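Local coordinates for chitinase (Chromobacterium violaceum, PDB 4TXG), which probably binds chitin and hydrolyses its glycosidic bonds as a family 18 glycoside hydrolase, at residues 459-464 with 583-588; 600-605 with 630-635. All coordinates share one frame; numbering follows the deposited sequence.

Contact 1: 459-464 with 583-588. With CS (cesium ion), chain M.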
ATOM      1  N   MET A 459      -2.458   4.142  -5.656  1.00  5.88           N
ATOM      2  CA  MET A 459      -3.121   4.524  -4.414  1.00  5.98           C
ATOM      3  C   MET A 459      -4.391   3.711  -4.190  1.00  7.72           C
ATOM      4  O   MET A 459      -5.181   3.515  -5.117  1.00  7.61           O
ATOM      5  CB  MET A 459      -3.442   6.021  -4.431  1.00  8.85           C
ATOM      6  CG  MET A 459      -2.204   6.895  -4.625  1.00  8.79           C
ATOM      7  SD  MET A 459      -0.839   6.532  -3.507  1.00  8.26           S
ATOM      8  CE  MET A 459      -1.577   6.902  -1.915  1.00  7.58           C
ATOM      9  N   GLY A 460      -4.589   3.249  -2.955  1.00  8.98           N
ATOM     10  CA  GLY A 460      -5.746   2.425  -2.638  1.00  8.36           C
ATOM     11  C   GLY A 460      -6.996   3.217  -2.284  1.00  7.51           C
ATOM     12  O   GLY A 460      -6.919   4.279  -1.675  1.00  7.89           O
ATOM     13  N   VAL A 461      -8.153   2.678  -2.660  1.00  5.13           N
ATOM     14  CA  VAL A 461      -9.443   3.205  -2.227  1.00  5.21           C
ATOM     15  C   VAL A 461     -10.297   2.046  -1.715  1.00  7.45           C
ATOM     16  O   VAL A 461     -10.114   0.896  -2.150  1.00  7.97           O
ATOM     17  CB  VAL A 461     -10.199   3.920  -3.370  1.00  8.73           C
ATOM     18  CG1 VAL A 461      -9.403   5.113  -3.883  1.00  9.35           C
ATOM     19  CG2 VAL A 461     -10.524   2.942  -4.504  1.00  8.74           C
ATOM     20  N   PRO A 462     -11.220   2.331  -0.783  1.00  7.49           N
ATOM     21  CA  PRO A 462     -12.061   1.271  -0.220  1.00  8.90           C
ATOM     22  C   PRO A 462     -13.391   1.112  -0.945  1.00  9.04           C
ATOM     23  O   PRO A 462     -13.992   2.113  -1.326  1.00  8.44           O
ATOM     24  CB  PRO A 462     -12.304   1.757   1.209  1.00  8.44           C
ATOM     25  CG  PRO A 462     -12.394   3.254   1.042  1.00  7.18           C
ATOM     26  CD  PRO A 462     -11.388   3.601  -0.044  1.00  7.86           C
ATOM     27  N   TYR A 463     -13.838  -0.128  -1.129  1.00  7.80           N
ATOM     28  CA  TYR A 463     -15.191  -0.375  -1.622  1.00  7.79           C
ATOM     29  C   TYR A 463     -16.068  -0.853  -0.462  1.00  7.60           C
ATOM     30  O   TYR A 463     -17.010  -1.627  -0.641  1.00  9.37           O
ATOM     31  CB  TYR A 463     -15.194  -1.412  -2.753  1.00  7.03           C
ATOM     32  CG  TYR A 463     -14.712  -0.931  -4.115  1.00  9.64           C
ATOM     33  CD1 TYR A 463     -14.236   0.369  -4.311  1.00  8.71           C
ATOM     34  CD2 TYR A 463     -14.757  -1.787  -5.213  1.00  9.21           C
ATOM     35  CE1 TYR A 463     -13.801   0.785  -5.577  1.00  9.91           C
ATOM     36  CE2 TYR A 463     -14.341  -1.380  -6.477  1.00  9.54           C
ATOM     37  CZ  TYR A 463     -13.862  -0.106  -6.653  1.00 10.42           C
ATOM     38  OH  TYR A 463     -13.445   0.276  -7.914  1.00 10.32           O
ATOM     39  N   TYR A 464     -15.756  -0.373   0.735  1.00  8.81           N
ATOM     40  CA  TYR A 464     -16.458  -0.794   1.941  1.00  8.06           C
ATOM     41  C   TYR A 464     -16.515   0.401   2.887  1.00  9.34           C
ATOM     42  O   TYR A 464     -15.824   1.392   2.684  1.00  9.38           O
ATOM     43  CB  TYR A 464     -15.751  -1.972   2.618  1.00  8.63           C
ATOM     44  CG  TYR A 464     -14.363  -1.589   3.085  1.00  9.70           C
ATOM     45  CD1 TYR A 464     -13.275  -1.703   2.229  1.00  8.81           C
ATOM     46  CD2 TYR A 464     -14.146  -1.057   4.358  1.00  8.93           C
ATOM     47  CE1 TYR A 464     -12.013  -1.331   2.629  1.00  7.23           C
ATOM     48  CE2 TYR A 464     -12.875  -0.678   4.766  1.00  9.98           C
ATOM     49  CZ  TYR A 464     -11.816  -0.812   3.891  1.00 13.02           C
ATOM     50  OH  TYR A 464     -10.545  -0.438   4.277  1.00 14.44           O
ATOM     51  N   GLN A 583     -18.871  10.087  -6.588  1.00 10.80           N
ATOM     52  CA  GLN A 583     -18.381  11.459  -6.492  1.00  8.82           C
ATOM     53  C   GLN A 583     -16.934  11.480  -6.004  1.00  9.93           C
ATOM     54  O   GLN A 583     -16.101  12.216  -6.551  1.00  9.20           O
ATOM     55  CB  GLN A 583     -19.267  12.307  -5.570  1.00 11.56           C
ATOM     56  CG  GLN A 583     -18.908  13.805  -5.613  1.00 10.75           C
ATOM     57  CD  GLN A 583     -19.885  14.665  -4.829  1.00 11.99           C
ATOM     58  OE1 GLN A 583     -20.804  14.149  -4.193  1.00 12.49           O
ATOM     59  NE2 GLN A 583     -19.694  15.985  -4.878  1.00 14.82           N
ATOM     60  N   SER A 584     -16.621  10.668  -4.993  1.00  7.38           N
ATOM     61  CA  SER A 584     -15.271  10.678  -4.441  1.00 11.73           C
ATOM     62  C   SER A 584     -14.294   9.937  -5.349  1.00  8.22           C
ATOM     63  O   SER A 584     -13.137  10.345  -5.478  1.00  8.96           O
ATOM     64  CB  SER A 584     -15.242  10.083  -3.026  1.00 10.86           C
ATOM     65  OG  SER A 584     -15.817   8.787  -2.961  1.00  9.00           O
ATOM     66  N   ILE A 585     -14.758   8.863  -5.985  1.00  8.01           N
ATOM     67  CA  ILE A 585     -13.929   8.157  -6.952  1.00  9.36           C
ATOM     68  C   ILE A 585     -13.578   9.088  -8.123  1.00  7.38           C
ATOM     69  O   ILE A 585     -12.437   9.092  -8.580  1.00  8.61           O
ATOM     70  CB  ILE A 585     -14.622   6.858  -7.470  1.00  8.53           C
ATOM     71  CG1 ILE A 585     -14.709   5.819  -6.344  1.00  8.97           C
ATOM     72  CG2 ILE A 585     -13.863   6.270  -8.661  1.00  8.49           C
ATOM     73  CD1 ILE A 585     -13.360   5.432  -5.741  1.00 11.21           C
ATOM     74  N   ALA A 586     -14.531   9.901  -8.583  1.00  7.87           N
ATOM     75  CA  ALA A 586     -14.238  10.806  -9.698  1.00 10.23           C
ATOM     76  C   ALA A 586     -13.211  11.853  -9.289  1.00 11.05           C
ATOM     77  O   ALA A 586     -12.313  12.202 -10.065  1.00  9.19           O
ATOM     78  CB  ALA A 586     -15.506  11.477 -10.202  1.00 10.25           C
ATOM     79  N   GLN A 587     -13.351  12.359  -8.067  1.00  8.55           N
ATOM     80  CA  GLN A 587     -12.418  13.351  -7.546  1.00  8.56           C
ATOM     81  C   GLN A 587     -11.009  12.741  -7.377  1.00  9.13           C
ATOM     82  O   GLN A 587     -10.014  13.350  -7.757  1.00  8.38           O
ATOM     83  CB  GLN A 587     -12.949  13.932  -6.218  1.00 10.97           C
ATOM     84  CG  GLN A 587     -12.077  15.044  -5.635  1.00 12.80           C
ATOM     85  CD  GLN A 587     -12.778  15.929  -4.605  1.00 11.46           C
ATOM     86  OE1 GLN A 587     -13.933  15.701  -4.235  1.00 10.02           O
ATOM     87  NE2 GLN A 587     -12.063  16.954  -4.131  1.00  8.31           N
ATOM     88  N   LYS A 588     -10.923  11.522  -6.851  1.00  6.79           N
ATOM     89  CA  LYS A 588      -9.626  10.861  -6.696  1.00  7.14           C
ATOM     90  C   LYS A 588      -9.025  10.493  -8.048  1.00  7.96           C
ATOM     91  O   LYS A 588      -7.809  10.581  -8.244  1.00  7.11           O
ATOM     92  CB  LYS A 588      -9.758   9.617  -5.822  1.00  5.84           C
ATOM     93  CG  LYS A 588     -10.007   9.973  -4.356  1.00  9.77           C
ATOM     94  CD  LYS A 588     -10.154   8.729  -3.490  1.00  9.71           C
ATOM     95  CE  LYS A 588     -10.451   9.111  -2.040  1.00 11.84           C
ATOM     96  NZ  LYS A 588     -10.501   7.904  -1.146  1.00  9.39           N
TER
HETATM   97 CS    CS M 812      -9.014  -3.090   4.192  1.00135.28          CS
HETATM   98  O   HOH W   1      -7.925   6.914  -1.162  1.00 12.33           O
HETATM   99  O   HOH W   2      -6.252  -4.196   2.755  1.00 27.16           O
HETATM  100  O   HOH W   3      -9.900  -5.326   5.970  1.00 60.23           O

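Contact 2: 600-605 with 630-635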
ATOM      1  N   VAL A 600      -4.592   2.911  -9.473  1.00  6.25           N
ATOM      2  CA  VAL A 600      -5.493   2.814  -8.341  1.00  5.97           C
ATOM      3  C   VAL A 600      -5.663   1.349  -7.965  1.00  8.45           C
ATOM      4  O   VAL A 600      -5.777   0.487  -8.841  1.00  9.68           O
ATOM      5  CB  VAL A 600      -6.880   3.441  -8.662  1.00  9.70           C
ATOM      6  CG1 VAL A 600      -7.851   3.221  -7.517  1.00  8.18           C
ATOM      7  CG2 VAL A 600      -6.757   4.939  -8.970  1.00 14.30           C
ATOM      8  N   MET A 601      -5.658   1.075  -6.661  1.00  5.75           N
ATOM      9  CA  MET A 601      -5.905  -0.256  -6.139  1.00  6.44           C
ATOM     10  C   MET A 601      -7.195  -0.156  -5.317  1.00  7.20           C
ATOM     11  O   MET A 601      -7.495   0.904  -4.792  1.00  7.36           O
ATOM     12  CB  MET A 601      -4.705  -0.726  -5.300  1.00  7.78           C
ATOM     13  CG  MET A 601      -4.922  -1.978  -4.466  1.00 11.88           C
ATOM     14  SD  MET A 601      -5.672  -1.551  -2.870  1.00 10.67           S
ATOM     15  CE  MET A 601      -4.234  -0.944  -1.970  1.00  7.71           C
ATOM     16  N   PHE A 602      -7.978  -1.227  -5.227  1.00  6.36           N
ATOM     17  CA  PHE A 602      -9.130  -1.175  -4.330  1.00  5.66           C
ATOM     18  C   PHE A 602      -9.341  -2.492  -3.594  1.00  7.92           C
ATOM     19  O   PHE A 602      -9.062  -3.575  -4.118  1.00  8.45           O
ATOM     20  CB  PHE A 602     -10.405  -0.763  -5.099  1.00  7.70           C
ATOM     21  CG  PHE A 602     -10.655  -1.553  -6.346  1.00 10.58           C
ATOM     22  CD1 PHE A 602     -11.390  -2.722  -6.298  1.00 14.70           C
ATOM     23  CD2 PHE A 602     -10.167  -1.124  -7.567  1.00 15.57           C
ATOM     24  CE1 PHE A 602     -11.634  -3.454  -7.446  1.00 19.31           C
ATOM     25  CE2 PHE A 602     -10.409  -1.858  -8.722  1.00 17.71           C
ATOM     26  CZ  PHE A 602     -11.141  -3.023  -8.656  1.00 18.85           C
ATOM     27  N   TRP A 603      -9.783  -2.364  -2.344  1.00  6.63           N
ATOM     28  CA  TRP A 603     -10.234  -3.480  -1.530  1.00  9.03           C
ATOM     29  C   TRP A 603     -11.724  -3.276  -1.292  1.00  6.52           C
ATOM     30  O   TRP A 603     -12.082  -2.235  -0.743  1.00  7.53           O
ATOM     31  CB  TRP A 603      -9.493  -3.499  -0.186  1.00  8.25           C
ATOM     32  CG  TRP A 603      -9.926  -4.626   0.679  1.00 10.25           C
ATOM     33  CD1 TRP A 603     -11.074  -4.703   1.419  1.00 13.28           C
ATOM     34  CD2 TRP A 603      -9.243  -5.863   0.863  1.00 10.52           C
ATOM     35  NE1 TRP A 603     -11.146  -5.920   2.055  1.00 10.25           N
ATOM     36  CE2 TRP A 603     -10.026  -6.647   1.740  1.00  9.97           C
ATOM     37  CE3 TRP A 603      -8.035  -6.389   0.379  1.00 11.98           C
ATOM     38  CZ2 TRP A 603      -9.643  -7.928   2.142  1.00 11.05           C
ATOM     39  CZ3 TRP A 603      -7.658  -7.652   0.783  1.00 10.22           C
ATOM     40  CH2 TRP A 603      -8.457  -8.410   1.654  1.00 10.21           C
ATOM     41  N   GLU A 604     -12.606  -4.197  -1.680  1.00  8.88           N
ATOM     42  CA  GLU A 604     -12.330  -5.418  -2.434  1.00  7.70           C
ATOM     43  C   GLU A 604     -13.360  -5.494  -3.559  1.00  8.84           C
ATOM     44  O   GLU A 604     -14.364  -4.779  -3.532  1.00  8.50           O
ATOM     45  CB  GLU A 604     -12.445  -6.660  -1.540  1.00  7.93           C
ATOM     46  CG  GLU A 604     -13.807  -6.715  -0.833  1.00 12.29           C
ATOM     47  CD  GLU A 604     -14.061  -8.001  -0.071  1.00 12.76           C
ATOM     48  OE1 GLU A 604     -14.048  -7.964   1.185  1.00  9.78           O
ATOM     49  OE2 GLU A 604     -14.295  -9.039  -0.723  1.00 12.82           O
ATOM     50  N   LEU A 605     -13.131  -6.369  -4.531  1.00  7.36           N
ATOM     51  CA  LEU A 605     -14.008  -6.462  -5.698  1.00  7.97           C
ATOM     52  C   LEU A 605     -15.481  -6.671  -5.321  1.00  8.38           C
ATOM     53  O   LEU A 605     -16.376  -6.060  -5.910  1.00 10.06           O
ATOM     54  CB  LEU A 605     -13.527  -7.585  -6.615  1.00  7.88           C
ATOM     55  CG  LEU A 605     -12.315  -7.193  -7.470  1.00 12.66           C
ATOM     56  CD1 LEU A 605     -11.530  -8.427  -7.913  1.00 13.03           C
ATOM     57  CD2 LEU A 605     -12.787  -6.407  -8.687  1.00 14.50           C
ATOM     58  N   SER A 630     -16.046   0.557 -13.092  1.00 10.37           N
ATOM     59  CA  SER A 630     -16.391   1.026 -14.430  1.00 10.44           C
ATOM     60  C   SER A 630     -16.073   2.510 -14.593  1.00 12.99           C
ATOM     61  O   SER A 630     -15.630   2.954 -15.659  1.00 10.26           O
ATOM     62  CB  SER A 630     -17.870   0.772 -14.738  1.00 12.92           C
ATOM     63  OG  SER A 630     -18.126  -0.620 -14.847  1.00 14.85           O
ATOM     64  N   LEU A 631     -16.310   3.276 -13.534  1.00 10.81           N
ATOM     65  CA  LEU A 631     -15.983   4.697 -13.553  1.00 11.07           C
ATOM     66  C   LEU A 631     -14.478   4.887 -13.670  1.00  8.92           C
ATOM     67  O   LEU A 631     -14.015   5.709 -14.461  1.00 10.48           O
ATOM     68  CB  LEU A 631     -16.511   5.398 -12.300  1.00 13.23           C
ATOM     69  CG  LEU A 631     -16.132   6.874 -12.117  1.00 13.04           C
ATOM     70  CD1 LEU A 631     -16.610   7.727 -13.280  1.00 14.85           C
ATOM     71  CD2 LEU A 631     -16.709   7.393 -10.791  1.00 14.76           C
ATOM     72  N   LEU A 632     -13.714   4.130 -12.885  1.00  7.63           N
ATOM     73  CA  LEU A 632     -12.254   4.196 -12.978  1.00  9.15           C
ATOM     74  C   LEU A 632     -11.774   3.832 -14.391  1.00  9.32           C
ATOM     75  O   LEU A 632     -10.964   4.544 -14.997  1.00  8.66           O
ATOM     76  CB  LEU A 632     -11.605   3.264 -11.949  1.00  9.33           C
ATOM     77  CG  LEU A 632     -11.678   3.689 -10.487  1.00  9.94           C
ATOM     78  CD1 LEU A 632     -11.209   2.552  -9.588  1.00 11.71           C
ATOM     79  CD2 LEU A 632     -10.853   4.945 -10.253  1.00 12.57           C
ATOM     80  N   TYR A 633     -12.270   2.715 -14.908  1.00  7.91           N
ATOM     81  CA  TYR A 633     -11.858   2.256 -16.226  1.00  8.62           C
ATOM     82  C   TYR A 633     -12.247   3.229 -17.339  1.00  9.35           C
ATOM     83  O   TYR A 633     -11.454   3.501 -18.245  1.00 10.57           O
ATOM     84  CB  TYR A 633     -12.440   0.871 -16.534  1.00  8.58           C
ATOM     85  CG  TYR A 633     -12.070   0.433 -17.924  1.00 11.25           C
ATOM     86  CD1 TYR A 633     -10.761   0.080 -18.227  1.00  9.54           C
ATOM     87  CD2 TYR A 633     -13.009   0.430 -18.947  1.00 11.38           C
ATOM     88  CE1 TYR A 633     -10.401  -0.283 -19.506  1.00 12.57           C
ATOM     89  CE2 TYR A 633     -12.659   0.070 -20.232  1.00 12.24           C
ATOM     90  CZ  TYR A 633     -11.355  -0.291 -20.505  1.00 10.26           C
ATOM     91  OH  TYR A 633     -10.998  -0.650 -21.785  1.00 11.03           O
ATOM     92  N   ASN A 634     -13.472   3.743 -17.290  1.00  9.62           N
ATOM     93  CA  ASN A 634     -13.926   4.671 -18.325  1.00 10.89           C
ATOM     94  C   ASN A 634     -13.118   5.966 -18.302  1.00 10.92           C
ATOM     95  O   ASN A 634     -12.868   6.575 -19.338  1.00 14.71           O
ATOM     96  CB  ASN A 634     -15.417   4.973 -18.159  1.00 13.23           C
ATOM     97  CG  ASN A 634     -16.296   3.801 -18.572  1.00 21.32           C
ATOM     98  OD1 ASN A 634     -15.933   3.021 -19.459  1.00 20.55           O
ATOM     99  ND2 ASN A 634     -17.454   3.669 -17.929  1.00 25.64           N
ATOM    100  N   THR A 635     -12.706   6.373 -17.110  1.00  9.53           N
ATOM    101  CA  THR A 635     -11.879   7.560 -16.956  1.00 11.22           C
ATOM    102  C   THR A 635     -10.463   7.320 -17.485  1.00 10.87           C
ATOM    103  O   THR A 635      -9.915   8.150 -18.205  1.00 11.69           O
ATOM    104  CB  THR A 635     -11.816   7.986 -15.485  1.00 12.59           C
ATOM    105  OG1 THR A 635     -13.148   8.219 -15.006  1.00 12.08           O
ATOM    106  CG2 THR A 635     -10.981   9.250 -15.320  1.00 12.92           C
TER

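Contact 1: 459-464 with 583-588
Val461 meets Ile585 and Lys588 through methyl and methylene groups alone, while three residues further along the chain, past the end of the strand, the Tyr464 ring has Pro462 on one face and a cesium ion toward the other. Pro462 CB rests 3.4 Å above the ring plane of Tyr464, displaced toward its rim. The cesium lies on the opposite side of that plane, near the hydroxyl end, and is bound by Tyr464 OH at 3.1 Å. Two waters and Asp398 also coordinate it.

Val461 sends its two methyls to different residues of helix 582-594: CG2 meets Ile585 CD1 at 4.0 Å, while CG1 lies 3.7 Å from Lys588 CD. This split follows from chi1 of -61°, which sets CG1 beside the backbone N and CG2 between N and the carbonyl carbon. The Lys588 chain is fully extended beyond CG and runs alongside Val461 in the opposing sense, so its methylenes serve as apolar surface while the ammonium is carried on past the valine.

There one water joins helix to strand: it accepts from Lys588 NZ at 2.8 Å and donates to Gly460 O at 2.9 Å. Gly460 O also has a hydrogen bond with Ser396, and Lys588 NZ a salt bridge to Glu580 and a bond to Ala411 O. The buried charge is thus surrounded by oxygen acceptors, which would probably favour its protonated state. Strand 457-462, helix 582-594 and the neighbouring parallel strand 599-603 form a beta-alpha-beta crossover interrupted by a long insertion, the strand-to-outer-helix packing of the TIM barrel found in family 18 glycosidases.

Contact 2: 600-605 with 630-635
Two torsions bring Val600 and Leu632 together: a chi1 of 175° places Val600 CG1 trans to the backbone N, and a chi1 of -72° in Leu632 sets CG opposite the carbonyl carbon, from where CD1 extends to the strand. The two side chains cross at about a right angle, with Val600 CG1 4.0 Å from Leu632 CD1. That same leucine methyl also reaches the Phe602 ring, lying 4.3 Å from CD2, so one methyl touches two residues two positions apart, whose side chains leave the strand on the same side, while Met601 between them faces away.

Phe602 is held from other directions as well. Leu605 CD2 sits at the ring edge, in its plane, and Tyr463 stacks on the ring. Val600 also touches Ile592 and Phe636, which extends the apolar cluster around the contact.

On the helix, Thr635 OG1 turns back to Leu631 O, donating a 2.7 Å bond at a C=O...O angle of 150°. Thr635 N reaches the same oxygen at 3.0 Å from the other face of the carbonyl plane, so a side-chain bond doubles the regular helical one.

Helix 627-636 thereby covers the outer side of strand 599-603, which pairs with strand 155-161 to close the barrel. Across the interface there is no hydrogen bond and no charge pair: helix and strand are joined here by methyl and aromatic packing, whose cohesion comes from shape and burial rather than from directional bonds.

Contacts 1 and 2 lie on neighbouring parallel strands of one barrel sheet, their centres 8 Å apart. Probable hydrogen bonds tie the strands together, from Val461 N to Met601 O at 2.9 Å and from Tyr463 N to Trp603 O at 2.8 Å. Outside the sheet the helices also meet, since Leu632 of contact 2 packs on Ile585 of contact 1. Tyr463, just past the end of strand 457-462, packs on Leu632 too, and its CE2 lies 3.2 Å from Phe602 CD1. Both strands end at the C-terminal mouth, where TIM barrels carry their active sites; there lie Tyr464 with its cesium ion and the cis peptide between Trp603 and Glu604.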